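Local coordinates for protein N-acetylglucosaminidase (Paenibacillus barengoltzii, PDB 6INX) that probably hydrolyses glycosidic bonds of N-acetylglucosamine, as a glycoside hydrolase of family 18 built on a TIM barrel, at residues A[198-202]-A[308-312]; A[231-237]-A[318-324]; A[76-80]-A[121-126]. Numbering follows the deposited sequence.

Interaction 1: residues A[198-202]-A[308-312]; sequences HTNLY and YKCDY
The ammonium group of K309 gives two hydrogen bonds to one residue: its NZ lies 2.7 Å from T199 OG1 and 2.9 Å from T199 O. Nearly straight beyond chi1 (m, t, t, t), the lysine runs from helix 308-312 to the loop 198-202, a span that suits its long apolar chain and charged tip. Its charge is met by a salt bridge to D301, and G233 O is a further acceptor. T199 (chi1 t) has a hydroxyl that can accept from the lysine while bonding to T184 O. The loop is irregular. T199 (phi/psi -143/42) and N200 (-80/135) precede L201, which has helix-like angles (-61/-50). N200 (chi1 p) folds back so that ND2 donates to Y202 O, 2.8 Å, within the loop. L201 and K309 are the nearest CA pair, 6.4 Å apart. The regular helix has Y312 N bonded to Y308 O at 3.0 Å. L201 (t, p) points toward it: CD2 is 3.8 Å from Y308 CB, and CD1 sits over the face of Y312 in a CH-pi contact, 4.2 Å from the ring centroid. Y312, chi1 t, presents that face to the leucine while its hydroxyl bonds to D214 of helix 213-222. Farther out, Y202 (chi1 m) meets Y312 obliquely, planes at 82° and centroids 5.9 Å apart, with Y202 OH 3.6 Å from Y312 CD2. A loop after strand 179-183 is thus docked on helix 303-316, joining neighbouring beta-alpha units of the family 18 TIM barrel.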
loop_
_atom_site.group_PDB
_atom_site.type_symbol
_atom_site.label_atom_id
_atom_site.label_comp_id
_atom_site.label_asym_id
_atom_site.label_seq_id
_atom_site.Cartn_x
_atom_site.Cartn_y
_atom_site.Cartn_z
ATOM N N HIS A 198 1.961 -10.297 -8.140
ATOM C CA HIS A 198 2.952 -10.265 -7.068
ATOM C C HIS A 198 4.349 -9.910 -7.550
ATOM O O HIS A 198 5.193 -9.522 -6.734
ATOM C CB HIS A 198 2.889 -11.551 -6.215
ATOM C CG HIS A 198 3.806 -12.655 -6.655
ATOM N ND1 HIS A 198 5.043 -12.864 -6.086
ATOM C CD2 HIS A 198 3.615 -13.682 -7.519
ATOM C CE1 HIS A 198 5.600 -13.937 -6.619
ATOM N NE2 HIS A 198 4.754 -14.451 -7.494
ATOM N N THR A 199 4.602 -10.012 -8.851
ATOM C CA THR A 199 5.944 -9.833 -9.381
ATOM C C THR A 199 5.887 -9.106 -10.729
ATOM O O THR A 199 6.628 -9.413 -11.666
ATOM C CB THR A 199 6.702 -11.166 -9.363
ATOM O OG1 THR A 199 8.087 -10.967 -9.668
ATOM C CG2 THR A 199 6.075 -12.210 -10.295
ATOM N N ASN A 200 5.031 -8.088 -10.804
ATOM C CA ASN A 200 4.732 -7.412 -12.063
ATOM C C ASN A 200 5.803 -6.405 -12.469
ATOM O O ASN A 200 6.250 -5.582 -11.666
ATOM C CB ASN A 200 3.388 -6.680 -11.974
ATOM C CG ASN A 200 3.286 -5.734 -10.765
ATOM O OD1 ASN A 200 3.643 -6.095 -9.627
ATOM N ND2 ASN A 200 2.764 -4.522 -11.003
ATOM N N LEU A 201 6.169 -6.447 -13.752
ATOM C CA LEU A 201 7.106 -5.476 -14.296
ATOM C C LEU A 201 6.575 -4.047 -14.182
ATOM O O LEU A 201 7.287 -3.149 -13.722
ATOM C CB LEU A 201 7.430 -5.836 -15.750
ATOM C CG LEU A 201 8.430 -4.895 -16.414
ATOM C CD1 LEU A 201 9.722 -4.839 -15.608
ATOM C CD2 LEU A 201 8.712 -5.350 -17.843
ATOM N N TYR A 202 5.333 -3.798 -14.627
ATOM C CA TYR A 202 4.780 -2.450 -14.601
ATOM C C TYR A 202 3.502 -2.397 -13.775
ATOM O O TYR A 202 2.792 -3.392 -13.615
ATOM C CB TYR A 202 4.443 -1.930 -16.012
ATOM C CG TYR A 202 5.625 -1.772 -16.941
ATOM C CD1 TYR A 202 6.546 -0.751 -16.781
ATOM C CD2 TYR A 202 5.805 -2.657 -17.993
ATOM C CE1 TYR A 202 7.624 -0.620 -17.655
ATOM C CE2 TYR A 202 6.869 -2.533 -18.862
ATOM C CZ TYR A 202 7.771 -1.520 -18.690
ATOM O OH TYR A 202 8.830 -1.410 -19.569
ATOM N N TYR A 308 10.291 -9.928 -20.789
ATOM C CA TYR A 308 10.047 -8.499 -20.632
ATOM C C TYR A 308 10.926 -7.901 -19.539
ATOM O O TYR A 308 11.442 -6.789 -19.692
ATOM C CB TYR A 308 8.568 -8.230 -20.343
ATOM C CG TYR A 308 7.695 -8.157 -21.581
ATOM C CD1 TYR A 308 7.739 -7.048 -22.419
ATOM C CD2 TYR A 308 6.819 -9.188 -21.897
ATOM C CE1 TYR A 308 6.939 -6.975 -23.552
ATOM C CE2 TYR A 308 6.010 -9.124 -23.031
ATOM C CZ TYR A 308 6.083 -8.016 -23.851
ATOM O OH TYR A 308 5.285 -7.940 -24.980
ATOM N N LYS A 309 11.126 -8.630 -18.440
ATOM C CA LYS A 309 11.996 -8.136 -17.375
ATOM C C LYS A 309 13.435 -7.992 -17.855
ATOM O O LYS A 309 14.113 -7.016 -17.518
ATOM C CB LYS A 309 11.918 -9.065 -16.162
ATOM C CG LYS A 309 10.579 -9.008 -15.416
ATOM C CD LYS A 309 10.606 -9.848 -14.141
ATOM C CE LYS A 309 9.268 -9.749 -13.403
ATOM N NZ LYS A 309 9.248 -10.490 -12.099
ATOM N N CYS A 310 13.908 -8.945 -18.667
ATOM C CA CYS A 310 15.269 -8.870 -19.195
ATOM C C CYS A 310 15.433 -7.699 -20.157
ATOM O O CYS A 310 16.439 -6.979 -20.098
ATOM C CB CYS A 310 15.632 -10.179 -19.893
ATOM S SG CYS A 310 15.806 -11.584 -18.790
ATOM N N ASP A 311 14.457 -7.492 -21.050
ATOM C CA ASP A 311 14.513 -6.347 -21.955
ATOM C C ASP A 311 14.545 -5.039 -21.179
ATOM O O ASP A 311 15.223 -4.086 -21.580
ATOM C CB ASP A 311 13.303 -6.342 -22.895
ATOM C CG ASP A 311 13.255 -7.550 -23.817
ATOM O OD1 ASP A 311 14.305 -8.186 -24.042
ATOM O OD2 ASP A 311 12.159 -7.857 -24.329
ATOM N N TYR A 312 13.795 -4.970 -20.071
ATOM C CA TYR A 312 13.789 -3.775 -19.232
ATOM C C TYR A 312 15.155 -3.543 -18.599
ATOM O O TYR A 312 15.639 -2.407 -18.545
ATOM C CB TYR A 312 12.708 -3.933 -18.154
ATOM C CG TYR A 312 12.562 -2.769 -17.189
ATOM C CD1 TYR A 312 13.249 -2.748 -15.969
ATOM C CD2 TYR A 312 11.703 -1.715 -17.471
ATOM C CE1 TYR A 312 13.108 -1.686 -15.084
ATOM C CE2 TYR A 312 11.555 -0.648 -16.586
ATOM C CZ TYR A 312 12.255 -0.644 -15.396
ATOM O OH TYR A 312 12.103 0.419 -14.528
#

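Interaction 2: residues A[231-237]-A[318-324]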
loop_
_atom_site.group_PDB
_atom_site.type_symbol
_atom_site.label_atom_id
_atom_site.label_comp_id
_atom_site.label_asym_id
_atom_site.label_seq_id
_atom_site.Cartn_x
_atom_site.Cartn_y
_atom_site.Cartn_z
ATOM N N VAL A 231 19.766 -4.987 -9.103
ATOM C CA VAL A 231 19.397 -6.298 -9.616
ATOM C C VAL A 231 17.919 -6.494 -9.290
ATOM O O VAL A 231 17.523 -6.385 -8.124
ATOM C CB VAL A 231 20.267 -7.387 -8.968
ATOM C CG1 VAL A 231 19.743 -8.793 -9.283
ATOM C CG2 VAL A 231 21.731 -7.223 -9.400
ATOM N N ILE A 232 17.088 -6.743 -10.310
ATOM C CA ILE A 232 15.651 -6.916 -10.062
ATOM C C ILE A 232 15.311 -8.378 -9.813
ATOM O O ILE A 232 16.158 -9.257 -9.979
ATOM C CB ILE A 232 14.778 -6.315 -11.181
ATOM C CG1 ILE A 232 15.016 -7.056 -12.503
ATOM C CG2 ILE A 232 15.051 -4.827 -11.316
ATOM C CD1 ILE A 232 13.954 -6.775 -13.578
ATOM N N GLY A 233 14.079 -8.652 -9.402
ATOM C CA GLY A 233 13.679 -9.980 -8.957
ATOM C C GLY A 233 12.645 -10.644 -9.845
ATOM O O GLY A 233 11.695 -9.996 -10.309
ATOM N N ALA A 234 12.821 -11.953 -10.040
ATOM C CA ALA A 234 11.871 -12.839 -10.693
ATOM C C ALA A 234 11.509 -13.961 -9.735
ATOM O O ALA A 234 12.337 -14.416 -8.940
ATOM C CB ALA A 234 12.459 -13.468 -11.967
ATOM N N ALA A 235 10.269 -14.416 -9.822
ATOM C CA ALA A 235 9.746 -15.414 -8.907
ATOM C C ALA A 235 9.431 -16.680 -9.684
ATOM O O ALA A 235 8.711 -16.632 -10.684
ATOM C CB ALA A 235 8.479 -14.904 -8.221
ATOM N N PHE A 236 9.953 -17.809 -9.209
ATOM C CA PHE A 236 9.632 -19.118 -9.771
ATOM C C PHE A 236 8.436 -19.774 -9.079
ATOM O O PHE A 236 8.325 -21.009 -9.059
ATOM C CB PHE A 236 10.859 -20.039 -9.711
ATOM C CG PHE A 236 11.984 -19.671 -10.652
ATOM C CD1 PHE A 236 11.992 -18.494 -11.383
ATOM C CD2 PHE A 236 13.071 -20.531 -10.778
ATOM C CE1 PHE A 236 13.052 -18.193 -12.241
ATOM C CE2 PHE A 236 14.124 -20.233 -11.631
ATOM C CZ PHE A 236 14.121 -19.073 -12.349
ATOM N N TYR A 237 7.524 -18.976 -8.524
ATOM C CA TYR A 237 6.388 -19.487 -7.760
ATOM C C TYR A 237 5.299 -18.423 -7.798
ATOM O O TYR A 237 5.536 -17.278 -8.201
ATOM C CB TYR A 237 6.782 -19.783 -6.300
ATOM C CG TYR A 237 7.117 -18.495 -5.596
ATOM C CD1 TYR A 237 8.373 -17.930 -5.728
ATOM C CD2 TYR A 237 6.149 -17.794 -4.873
ATOM C CE1 TYR A 237 8.684 -16.713 -5.147
ATOM C CE2 TYR A 237 6.451 -16.584 -4.280
ATOM C CZ TYR A 237 7.716 -16.052 -4.427
ATOM O OH TYR A 237 8.012 -14.845 -3.863
ATOM N N LEU A 318 20.315 -1.634 -16.029
ATOM C CA LEU A 318 20.418 -2.156 -14.677
ATOM C C LEU A 318 21.483 -3.253 -14.629
ATOM O O LEU A 318 22.073 -3.631 -15.648
ATOM C CB LEU A 318 19.059 -2.663 -14.207
ATOM C CG LEU A 318 17.911 -1.665 -14.344
ATOM C CD1 LEU A 318 16.626 -2.256 -13.787
ATOM C CD2 LEU A 318 18.257 -0.355 -13.652
ATOM N N ALA A 319 21.729 -3.787 -13.431
ATOM C CA ALA A 319 22.801 -4.766 -13.259
ATOM C C ALA A 319 22.410 -6.160 -13.740
ATOM O O ALA A 319 23.263 -6.900 -14.245
ATOM C CB ALA A 319 23.244 -4.829 -11.796
ATOM N N GLY A 320 21.154 -6.557 -13.568
ATOM C CA GLY A 320 20.757 -7.910 -13.918
ATOM C C GLY A 320 19.518 -8.329 -13.143
ATOM O O GLY A 320 18.730 -7.491 -12.713
ATOM N N VAL A 321 19.364 -9.646 -13.004
ATOM C CA VAL A 321 18.159 -10.259 -12.448
ATOM C C VAL A 321 18.567 -11.348 -11.469
ATOM O O VAL A 321 19.538 -12.077 -11.703
ATOM C CB VAL A 321 17.265 -10.860 -13.554
ATOM C CG1 VAL A 321 15.994 -11.489 -12.947
ATOM C CG2 VAL A 321 16.917 -9.810 -14.603
ATOM N N MET A 322 17.818 -11.463 -10.371
ATOM C CA MET A 322 17.925 -12.596 -9.467
ATOM C C MET A 322 16.579 -13.302 -9.372
ATOM O O MET A 322 15.531 -12.733 -9.706
ATOM C CB MET A 322 18.429 -12.173 -8.077
ATOM C CG MET A 322 17.511 -11.220 -7.351
ATOM S SD MET A 322 16.211 -12.104 -6.474
ATOM C CE MET A 322 15.650 -10.785 -5.388
ATOM N N PHE A 323 16.599 -14.548 -8.906
ATOM C CA PHE A 323 15.360 -15.301 -8.777
ATOM C C PHE A 323 15.291 -16.091 -7.477
ATOM O O PHE A 323 16.306 -16.547 -6.939
ATOM C CB PHE A 323 15.104 -16.217 -9.984
ATOM C CG PHE A 323 16.121 -17.312 -10.165
ATOM C CD1 PHE A 323 15.999 -18.519 -9.485
ATOM C CD2 PHE A 323 17.174 -17.154 -11.056
ATOM C CE1 PHE A 323 16.933 -19.539 -9.672
ATOM C CE2 PHE A 323 18.097 -18.169 -11.253
ATOM C CZ PHE A 323 17.973 -19.361 -10.565
ATOM N N TRP A 324 14.068 -16.238 -6.981
ATOM C CA TRP A 324 13.731 -17.142 -5.887
ATOM C C TRP A 324 12.734 -18.143 -6.448
ATOM O O TRP A 324 11.678 -17.730 -6.942
ATOM C CB TRP A 324 13.059 -16.384 -4.732
ATOM C CG TRP A 324 12.686 -17.330 -3.624
ATOM C CD1 TRP A 324 11.555 -18.096 -3.530
ATOM C CD2 TRP A 324 13.497 -17.677 -2.501
ATOM N NE1 TRP A 324 11.604 -18.869 -2.399
ATOM C CE2 TRP A 324 12.790 -18.636 -1.752
ATOM C CE3 TRP A 324 14.750 -17.260 -2.052
ATOM C CZ2 TRP A 324 13.294 -19.185 -0.577
ATOM C CZ3 TRP A 324 15.247 -17.799 -0.889
ATOM C CH2 TRP A 324 14.523 -18.759 -0.166
#
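V231 packs where strand 320-324 begins: its CG2 touches A319 CB (3.7 Å) and its CG1 touches M322 CG (3.8 Å). Nearest it across the pair (CA-CA 4.8 Å), G320 has phi/psi of 156/-156, at which a CB would collide with the preceding carbonyl, so glycine suits the spot. I232 starts the ladder round V321: its N donates to G320 O (3.0 Å), and its O receives M322 N (2.8 Å). Its branched side chain meets L318 CD1 from CG2 (3.9 Å) and V321 CG2 from CG1 (4.0 Å). At G233 a CB would lie a tight 3.4 Å from M322 CE, so the bare backbone makes space for the methionine. This parallel pairing, with strand directions 37° apart, joins the last two strands of the TIM barrel, whose beta-alpha-beta connection ends in helix 303-316 after an inserted antiparallel sheet. V231, M322 and W324 face the barrel interior; I232, A234, V321 and F323 face helices 303-316 and 333-341. A234 repeats the ladder: N to M322 O, 2.8 Å, and O from W324 N, 3.2 Å. Its small methyl lies near both V321 CG1 (4.2 Å) and F323 CB (4.3 Å). Beyond A235, F236 N still reaches W324 O (2.8 Å), while its ring makes an offset stack on F323, centroids 4.3 Å apart and planes at 8°, in reach of helix 333-341. Y237 then brings CE1 to 3.6 Å from W324 CD1, and its hydroxyl bonds to D186; as in other family 18 enzymes, a tryptophan ending the last barrel strand probably helps line the substrate site.

Interaction 3: residues A[76-80]-A[121-126]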
loop_
_atom_site.group_PDB
_atom_site.type_symbol
_atom_site.label_atom_id
_atom_site.label_comp_id
_atom_site.label_asym_id
_atom_site.label_seq_id
_atom_site.Cartn_x
_atom_site.Cartn_y
_atom_site.Cartn_z
ATOM N N GLY A 76 17.202 -11.626 14.985
ATOM C CA GLY A 76 18.538 -11.356 15.484
ATOM C C GLY A 76 19.217 -10.141 14.888
ATOM O O GLY A 76 20.244 -9.713 15.420
ATOM N N PHE A 77 18.665 -9.563 13.818
ATOM C CA PHE A 77 19.349 -8.488 13.104
ATOM C C PHE A 77 19.260 -7.162 13.840
ATOM O O PHE A 77 20.266 -6.467 13.993
ATOM C CB PHE A 77 18.743 -8.328 11.712
ATOM C CG PHE A 77 19.124 -9.402 10.750
ATOM C CD1 PHE A 77 20.353 -9.378 10.115
ATOM C CD2 PHE A 77 18.238 -10.427 10.455
ATOM C CE1 PHE A 77 20.696 -10.371 9.201
ATOM C CE2 PHE A 77 18.575 -11.422 9.554
ATOM C CZ PHE A 77 19.803 -11.391 8.925
ATOM N N SER A 78 18.053 -6.745 14.240
ATOM C CA SER A 78 17.937 -5.488 14.972
ATOM C C SER A 78 18.772 -5.533 16.247
ATOM O O SER A 78 19.431 -4.553 16.608
ATOM C CB SER A 78 16.467 -5.190 15.289
ATOM O OG SER A 78 16.309 -3.997 16.036
ATOM N N GLU A 79 18.757 -6.674 16.932
ATOM C CA GLU A 79 19.565 -6.853 18.140
ATOM C C GLU A 79 21.054 -6.699 17.843
ATOM O O GLU A 79 21.763 -5.930 18.513
ATOM C CB GLU A 79 19.276 -8.239 18.730
ATOM C CG GLU A 79 17.812 -8.477 19.154
ATOM C CD GLU A 79 16.963 -9.142 18.078
ATOM O OE1 GLU A 79 17.148 -8.855 16.873
ATOM O OE2 GLU A 79 16.098 -9.973 18.452
ATOM N N ALA A 80 21.547 -7.415 16.829
ATOM C CA ALA A 80 22.969 -7.342 16.497
ATOM C C ALA A 80 23.358 -5.942 16.038
ATOM O O ALA A 80 24.414 -5.428 16.415
ATOM C CB ALA A 80 23.305 -8.367 15.417
ATOM N N ALA A 121 12.471 -8.789 16.045
ATOM C CA ALA A 121 12.647 -7.501 16.697
ATOM C C ALA A 121 12.935 -6.397 15.682
ATOM O O ALA A 121 13.529 -6.628 14.616
ATOM C CB ALA A 121 13.788 -7.576 17.706
ATOM N N ALA A 122 12.514 -5.178 16.030
ATOM C CA ALA A 122 12.775 -4.012 15.199
ATOM C C ALA A 122 12.764 -2.769 16.064
ATOM O O ALA A 122 12.218 -2.756 17.175
ATOM C CB ALA A 122 11.740 -3.831 14.077
ATOM N N SER A 123 13.335 -1.701 15.515
ATOM C CA SER A 123 13.438 -0.436 16.225
ATOM C C SER A 123 13.582 0.679 15.204
ATOM O O SER A 123 14.173 0.465 14.142
ATOM C CB SER A 123 14.664 -0.451 17.147
ATOM O OG SER A 123 14.972 0.862 17.602
ATOM N N PRO A 124 13.064 1.879 15.489
ATOM C CA PRO A 124 13.392 3.018 14.621
ATOM C C PRO A 124 14.882 3.239 14.478
ATOM O O PRO A 124 15.318 3.800 13.471
ATOM C CB PRO A 124 12.725 4.214 15.317
ATOM C CG PRO A 124 11.854 3.650 16.364
ATOM C CD PRO A 124 12.279 2.268 16.673
ATOM N N ASP A 125 15.676 2.829 15.475
ATOM C CA ASP A 125 17.125 2.956 15.384
ATOM C C ASP A 125 17.717 2.101 14.271
ATOM O O ASP A 125 18.870 2.330 13.887
ATOM C CB ASP A 125 17.783 2.574 16.717
ATOM C CG ASP A 125 17.396 3.499 17.852
ATOM O OD1 ASP A 125 16.994 4.647 17.579
ATOM O OD2 ASP A 125 17.502 3.072 19.023
ATOM N N ASP A 126 16.959 1.130 13.740
ATOM C CA ASP A 126 17.481 0.261 12.685
ATOM C C ASP A 126 17.868 1.051 11.440
ATOM O O ASP A 126 18.722 0.607 10.666
ATOM C CB ASP A 126 16.435 -0.776 12.263
ATOM C CG ASP A 126 16.085 -1.771 13.338
ATOM O OD1 ASP A 126 16.819 -1.915 14.349
ATOM O OD2 ASP A 126 15.055 -2.444 13.139
HETATM O O HOH W 1 14.629 -10.821 16.352
HETATM O O HOH W 2 15.682 -8.410 14.356
HETATM O O HOH W 3 19.264 -1.887 15.518
#
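This is a small, polar and partly hydrated contact between the start of a short helix and a loop, at the C-terminal end of the barrel strands: segment 76-80, which opens helix 77-81 after strand 64-70, and segment 121-126, which follows strand 105-109 and leads into helix 126-148. S78 is at its centre, its OG giving a 2.7 Å hydrogen bond to D126 OD1. The small serine lets the backbones come close, with CA of S78 and CA of A122 5.4 Å apart and S78 CB 3.3 Å from A121 O. D126 does double duty. Its OD2 accepts from S123 N (3.0 Å) and from C114 N, while S123 OG accepts from D125 N (3.0 Å); S123 and D126 form a capping box at the start of the longer helix. G76, the N-cap of the other helix, tolerates a positive phi of 99°. Three waters fill the seam: water 1 links G76 N, E79 OE2 and A121 N; water 2 joins S78 N, E79 OE1 and A121 O; water 3 spans S78 O and D126 OD1. E79 OE2 also lies 3.4 Å from A121 CB. F77 stacks on W110; the exposed P124 packs on T205 of the second subunit. With one direct hydrogen bond and several bridging waters, the chemistry implies that matching of polar groups, more than apolar burial, joins this helix start to the loop.

Interactions 1 and 2 are buried neighbours, their centres 9 Å apart, and they touch: K309 NZ probably bonds to G233 O at 3.1 Å, and H198 NE2 to Y237 O at 3.0 Å. They share one part of the fold, since helix 303-316, used in interaction 1, is followed in the chain by strand 320-324, used in interaction 2. Interaction 2 is barrel wall, held by a backbone ladder and apolar packing; interaction 1 fastens a loop to the helix layer with a buried charge and aromatic packing. Interaction 3, partly buried near the surface, lies across the chain's centre from interaction 1, about 32 Å away between centres, and there water takes over much of the bridging.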